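Local coordinates for protein fructokinase (Silicibacter sp., PDB 3C8U) that probably transfers the terminal phosphate of ATP to fructose or a related substrate, as a putative sugar kinase, apparently with a P-loop, at residues A6-V11 / A43-A48; T37-L42 / I128-Y133. All coordinates share one frame; numbering follows the deposited sequence.

In the fold
Both contacts use helix 36-48, which follows the presumed P-loop, but they draw on successive turns of it. The centre of contact 2 lies about 6 Å from the centre of the chain, where residues 37-42 rest on strand 126-131 of the parallel sheet. The centre of contact 1 lies about 18 Å from the chain's centre, where the later turns meet helix 4-14 on the outer layer, although most of its touching residues are buried too. Chemistry changes with place: contact 1 is van der Waals packing, whereas contact 2 adds a serine–carboxylate hydrogen bond beside the P-loop. I128 and L42 bridge the two, through A43 and C8 respectively.

Contact 1. Residues A6-V11 / A43-A48; sequences ALCQGV and AAALSA
C8 and L46 bury the most surface here, and their CA atoms, 6.1 Å apart, are the ones nearest each other between residues 6-11 and 43-48. The two short helical segments cross at -60°, with 9.4 Å between their axes. C8 points toward the other helix. With SG anti to the backbone N (chi1 169°), the sulfur reaches over the backbone of A45, 3.7 Å from its carbonyl carbon, and also lies 3.7 Å from A45 CB. The methyl of A45, aimed back toward helix 4-14, packs against both CB and SG of the cysteine.

L46 joins in differently. Its CA–CB bond does not aim at the neighbouring helix, but the side chain bends round to bring its end closer. CD2 does most of the touching: it lies 4.0 Å from C8 SG and 3.8 Å from the backbone O of C8. One turn further along helix 4-14, V11 presents CG1 to the same methyl, 4.0 Å from L46 CD2, and the valine and leucine side chains cross at about a right angle. L46 also rests on A53 and I128 of the sheet below, while V11 touches L203, so the two helices share one apolar layer above the strands.

The chemistry is van der Waals packing, side chains on side chains and on backbone, which implies that here the two segments are held by fit and burial, not by directed polar bonds.

Contact 2. Residues T37-L42 / I128-Y133; sequences TLSNPL and IIEGNY
I128 meets the helix first, lying under S39 and L42 on a strand that runs nearly antiparallel to segment 37-42 (175°). Its CG1 is anti to the carbonyl carbon (chi1 -60°), and the extended branch carries CD1 to 3.8 Å from S39 O and 3.9 Å from L42 CD2; the isoleucine and leucine side chains cross obliquely. CG2, the other branch, sits 4.1 Å from S39 CB. I129 turns away from the helix, and the next residue, E130, faces it again. Its carboxylate accepts a hydrogen bond from S39, 2.5 Å between OG and E130 OE1, with the hydroxyl approaching from above the carboxylate plane, 46° out of it. The second oxygen, OE2, takes a hydrogen bond from a water 2.8 Å away, which in turn accepts one from N40 ND2, and OE2 is also hydrogen-bonded to S36 OG. Both oxygens are thus tied to the start of the helix. Replacement of E130 by an alanine takes away both oxygens and would probably leave S39 OG and S36 OG without this partner. Beyond G131 the strand gives way to loop, where N132 OD1 bonds K35 NZ. A helix antiparallel to an inner strand of the parallel sheet is consistent with the P-loop NTPase fold; E130 is placed much as a Walker B acid would be, though its role is inferred.

Contact 1. Residues A6-V11 / A43-A48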
loop_
_atom_site.group_PDB
_atom_site.type_symbol
_atom_site.label_atom_id
_atom_site.label_comp_id
_atom_site.label_asym_id
_atom_site.label_seq_id
_atom_site.Cartn_x
_atom_site.Cartn_y
_atom_site.Cartn_z
ATOM N N ALA A 6 -9.646 13.818 -12.314
ATOM C CA ALA A 6 -8.425 14.107 -13.065
ATOM C C ALA A 6 -7.388 13.015 -12.811
ATOM O O ALA A 6 -6.603 12.669 -13.695
ATOM C CB ALA A 6 -7.869 15.512 -12.742
ATOM N N LEU A 7 -7.430 12.453 -11.603
ATOM C CA LEU A 7 -6.541 11.337 -11.230
ATOM C C LEU A 7 -6.901 10.119 -12.075
ATOM O O LEU A 7 -6.048 9.465 -12.654
ATOM C CB LEU A 7 -6.627 10.996 -9.721
ATOM C CG LEU A 7 -5.717 9.892 -9.133
ATOM C CD1 LEU A 7 -4.232 10.206 -9.408
ATOM C CD2 LEU A 7 -5.931 9.690 -7.644
ATOM N N CYS A 8 -8.195 9.840 -12.141
ATOM C CA CYS A 8 -8.680 8.688 -12.879
ATOM C C CYS A 8 -8.243 8.815 -14.333
ATOM O O CYS A 8 -7.680 7.903 -14.922
ATOM C CB CYS A 8 -10.202 8.586 -12.749
ATOM S SG CYS A 8 -10.939 7.407 -13.858
ATOM N N GLN A 9 -8.436 10.009 -14.873
ATOM C CA GLN A 9 -8.149 10.281 -16.287
ATOM C C GLN A 9 -6.648 10.189 -16.546
ATOM O O GLN A 9 -6.223 9.599 -17.533
ATOM C CB GLN A 9 -8.703 11.645 -16.726
ATOM C CG GLN A 9 -8.271 12.070 -18.127
ATOM C CD GLN A 9 -8.808 11.186 -19.271
ATOM O OE1 GLN A 9 -9.755 10.445 -19.102
ATOM N NE2 GLN A 9 -8.178 11.274 -20.436
ATOM N N GLY A 10 -5.866 10.676 -15.587
ATOM C CA GLY A 10 -4.408 10.643 -15.694
ATOM C C GLY A 10 -3.846 9.237 -15.706
ATOM O O GLY A 10 -2.926 8.896 -16.455
ATOM N N VAL A 11 -4.457 8.377 -14.900
ATOM C CA VAL A 11 -4.087 6.961 -14.881
ATOM C C VAL A 11 -4.431 6.337 -16.214
ATOM O O VAL A 11 -3.595 5.676 -16.856
ATOM C CB VAL A 11 -4.775 6.188 -13.710
ATOM C CG1 VAL A 11 -4.582 4.663 -13.868
ATOM C CG2 VAL A 11 -4.217 6.704 -12.387
ATOM N N ALA A 43 -10.426 3.036 -7.871
ATOM C CA ALA A 43 -10.808 1.754 -8.477
ATOM C C ALA A 43 -12.194 1.848 -9.108
ATOM O O ALA A 43 -12.451 1.345 -10.215
ATOM C CB ALA A 43 -10.734 0.548 -7.416
ATOM N N ALA A 44 -13.090 2.528 -8.410
ATOM C CA ALA A 44 -14.488 2.620 -8.841
ATOM C C ALA A 44 -14.589 3.536 -10.080
ATOM O O ALA A 44 -15.349 3.291 -10.996
ATOM C CB ALA A 44 -15.376 3.145 -7.687
ATOM N N ALA A 45 -13.768 4.574 -10.079
ATOM C CA ALA A 45 -13.761 5.575 -11.152
ATOM C C ALA A 45 -13.260 4.930 -12.433
ATOM O O ALA A 45 -13.833 5.113 -13.505
ATOM C CB ALA A 45 -12.907 6.790 -10.765
ATOM N N LEU A 46 -12.236 4.096 -12.288
ATOM C CA LEU A 46 -11.622 3.421 -13.461
ATOM C C LEU A 46 -12.594 2.369 -14.028
ATOM O O LEU A 46 -12.818 2.256 -15.251
ATOM C CB LEU A 46 -10.282 2.784 -13.089
ATOM C CG LEU A 46 -9.085 3.743 -12.849
ATOM C CD1 LEU A 46 -7.994 3.032 -12.048
ATOM C CD2 LEU A 46 -8.518 4.299 -14.165
ATOM N N SER A 47 -13.198 1.622 -13.117
ATOM C CA SER A 47 -14.170 0.618 -13.504
ATOM C C SER A 47 -15.286 1.279 -14.340
ATOM O O SER A 47 -15.737 0.729 -15.360
ATOM C CB SER A 47 -14.746 -0.110 -12.274
ATOM O OG SER A 47 -13.718 -0.753 -11.505
ATOM N N ALA A 48 -15.666 2.479 -13.948
ATOM C CA ALA A 48 -16.792 3.194 -14.587
ATOM C C ALA A 48 -16.408 3.657 -15.996
ATOM O O ALA A 48 -17.269 3.992 -16.824
ATOM C CB ALA A 48 -17.269 4.398 -13.727
#

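Contact 2. Residues T37-L42 / I128-Y133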
loop_
_atom_site.group_PDB
_atom_site.type_symbol
_atom_site.label_atom_id
_atom_site.label_comp_id
_atom_site.label_asym_id
_atom_site.label_seq_id
_atom_site.Cartn_x
_atom_site.Cartn_y
_atom_site.Cartn_z
ATOM N N THR A 37 -8.688 5.258 1.472
ATOM C CA THR A 37 -9.812 6.169 1.187
ATOM C C THR A 37 -9.688 6.856 -0.180
ATOM O O THR A 37 -10.653 7.444 -0.691
ATOM C CB THR A 37 -9.978 7.274 2.258
ATOM O OG1 THR A 37 -8.852 8.151 2.214
ATOM C CG2 THR A 37 -10.125 6.684 3.638
ATOM N N LEU A 38 -8.509 6.727 -0.767
ATOM C CA LEU A 38 -8.225 7.190 -2.147
ATOM C C LEU A 38 -8.243 6.025 -3.165
ATOM O O LEU A 38 -8.846 6.110 -4.238
ATOM C CB LEU A 38 -6.888 7.943 -2.197
ATOM C CG LEU A 38 -6.485 8.481 -3.565
ATOM C CD1 LEU A 38 -7.514 9.525 -4.055
ATOM C CD2 LEU A 38 -5.083 9.056 -3.543
ATOM N N SER A 39 -7.636 4.902 -2.802
ATOM C CA SER A 39 -7.484 3.795 -3.769
ATOM C C SER A 39 -8.826 3.238 -4.227
ATOM O O SER A 39 -9.056 2.957 -5.413
ATOM C CB SER A 39 -6.640 2.674 -3.165
ATOM O OG SER A 39 -7.215 2.179 -1.974
ATOM N N ASN A 40 -9.720 3.074 -3.255
ATOM C CA ASN A 40 -11.039 2.491 -3.525
ATOM C C ASN A 40 -11.915 3.343 -4.472
ATOM O O ASN A 40 -12.462 2.813 -5.453
ATOM C CB ASN A 40 -11.740 2.103 -2.227
ATOM C CG ASN A 40 -11.147 0.849 -1.659
ATOM O OD1 ASN A 40 -11.422 -0.220 -2.160
ATOM N ND2 ASN A 40 -10.251 0.979 -0.675
ATOM N N PRO A 41 -12.027 4.663 -4.210
ATOM C CA PRO A 41 -12.765 5.477 -5.153
ATOM C C PRO A 41 -12.109 5.552 -6.528
ATOM O O PRO A 41 -12.799 5.637 -7.530
ATOM C CB PRO A 41 -12.763 6.859 -4.489
ATOM C CG PRO A 41 -12.712 6.551 -3.027
ATOM C CD PRO A 41 -11.707 5.426 -2.991
ATOM N N LEU A 42 -10.783 5.462 -6.544
ATOM C CA LEU A 42 -10.037 5.440 -7.811
ATOM C C LEU A 42 -10.356 4.172 -8.586
ATOM O O LEU A 42 -10.547 4.224 -9.791
ATOM C CB LEU A 42 -8.519 5.573 -7.596
ATOM C CG LEU A 42 -7.686 5.435 -8.891
ATOM C CD1 LEU A 42 -7.965 6.581 -9.880
ATOM C CD2 LEU A 42 -6.185 5.310 -8.610
ATOM N N ILE A 128 -4.840 -2.097 -8.414
ATOM C CA ILE A 128 -4.291 -0.957 -7.716
ATOM C C ILE A 128 -3.701 -1.538 -6.450
ATOM O O ILE A 128 -4.427 -1.978 -5.563
ATOM C CB ILE A 128 -5.316 0.107 -7.357
ATOM C CG1 ILE A 128 -5.980 0.657 -8.620
ATOM C CG2 ILE A 128 -4.655 1.223 -6.501
ATOM C CD1 ILE A 128 -7.126 1.519 -8.296
ATOM N N ILE A 129 -2.375 -1.555 -6.423
ATOM C CA ILE A 129 -1.612 -2.144 -5.322
ATOM C C ILE A 129 -1.329 -0.986 -4.389
ATOM O O ILE A 129 -0.804 0.031 -4.813
ATOM C CB ILE A 129 -0.270 -2.752 -5.795
ATOM C CG1 ILE A 129 -0.448 -3.710 -6.978
ATOM C CG2 ILE A 129 0.502 -3.424 -4.605
ATOM C CD1 ILE A 129 -1.460 -4.748 -6.772
ATOM N N GLU A 130 -1.739 -1.127 -3.132
ATOM C CA GLU A 130 -1.588 -0.070 -2.159
ATOM C C GLU A 130 -0.723 -0.521 -1.000
ATOM O O GLU A 130 -0.852 -1.614 -0.480
ATOM C CB GLU A 130 -2.949 0.514 -1.706
ATOM C CG GLU A 130 -3.712 -0.318 -0.742
ATOM C CD GLU A 130 -4.942 0.361 -0.182
ATOM O OE1 GLU A 130 -5.246 1.499 -0.579
ATOM O OE2 GLU A 130 -5.639 -0.288 0.628
ATOM N N GLY A 131 0.210 0.347 -0.645
ATOM C CA GLY A 131 1.113 0.093 0.508
ATOM C C GLY A 131 2.012 1.252 0.864
ATOM O O GLY A 131 2.027 2.271 0.212
ATOM N N ASN A 132 2.829 1.055 1.880
ATOM C CA ASN A 132 3.731 2.101 2.336
ATOM C C ASN A 132 5.064 2.131 1.591
ATOM O O ASN A 132 5.740 3.145 1.584
ATOM C CB ASN A 132 3.948 1.959 3.848
ATOM C CG ASN A 132 2.661 2.146 4.628
ATOM O OD1 ASN A 132 1.840 3.018 4.290
ATOM N ND2 ASN A 132 2.469 1.350 5.649
ATOM N N TYR A 133 5.444 0.992 1.003
ATOM C CA TYR A 133 6.803 0.803 0.457
ATOM C C TYR A 133 6.865 0.508 -1.031
ATOM O O TYR A 133 7.699 -0.285 -1.462
ATOM C CB TYR A 133 7.544 -0.305 1.236
ATOM C CG TYR A 133 7.519 -0.041 2.726
ATOM C CD1 TYR A 133 8.140 1.087 3.258
ATOM C CD2 TYR A 133 6.850 -0.886 3.595
ATOM C CE1 TYR A 133 8.096 1.352 4.619
ATOM C CE2 TYR A 133 6.804 -0.623 4.955
ATOM C CZ TYR A 133 7.427 0.492 5.459
ATOM O OH TYR A 133 7.375 0.750 6.819
HETATM O O HOH W 1 -8.278 -1.170 0.329
#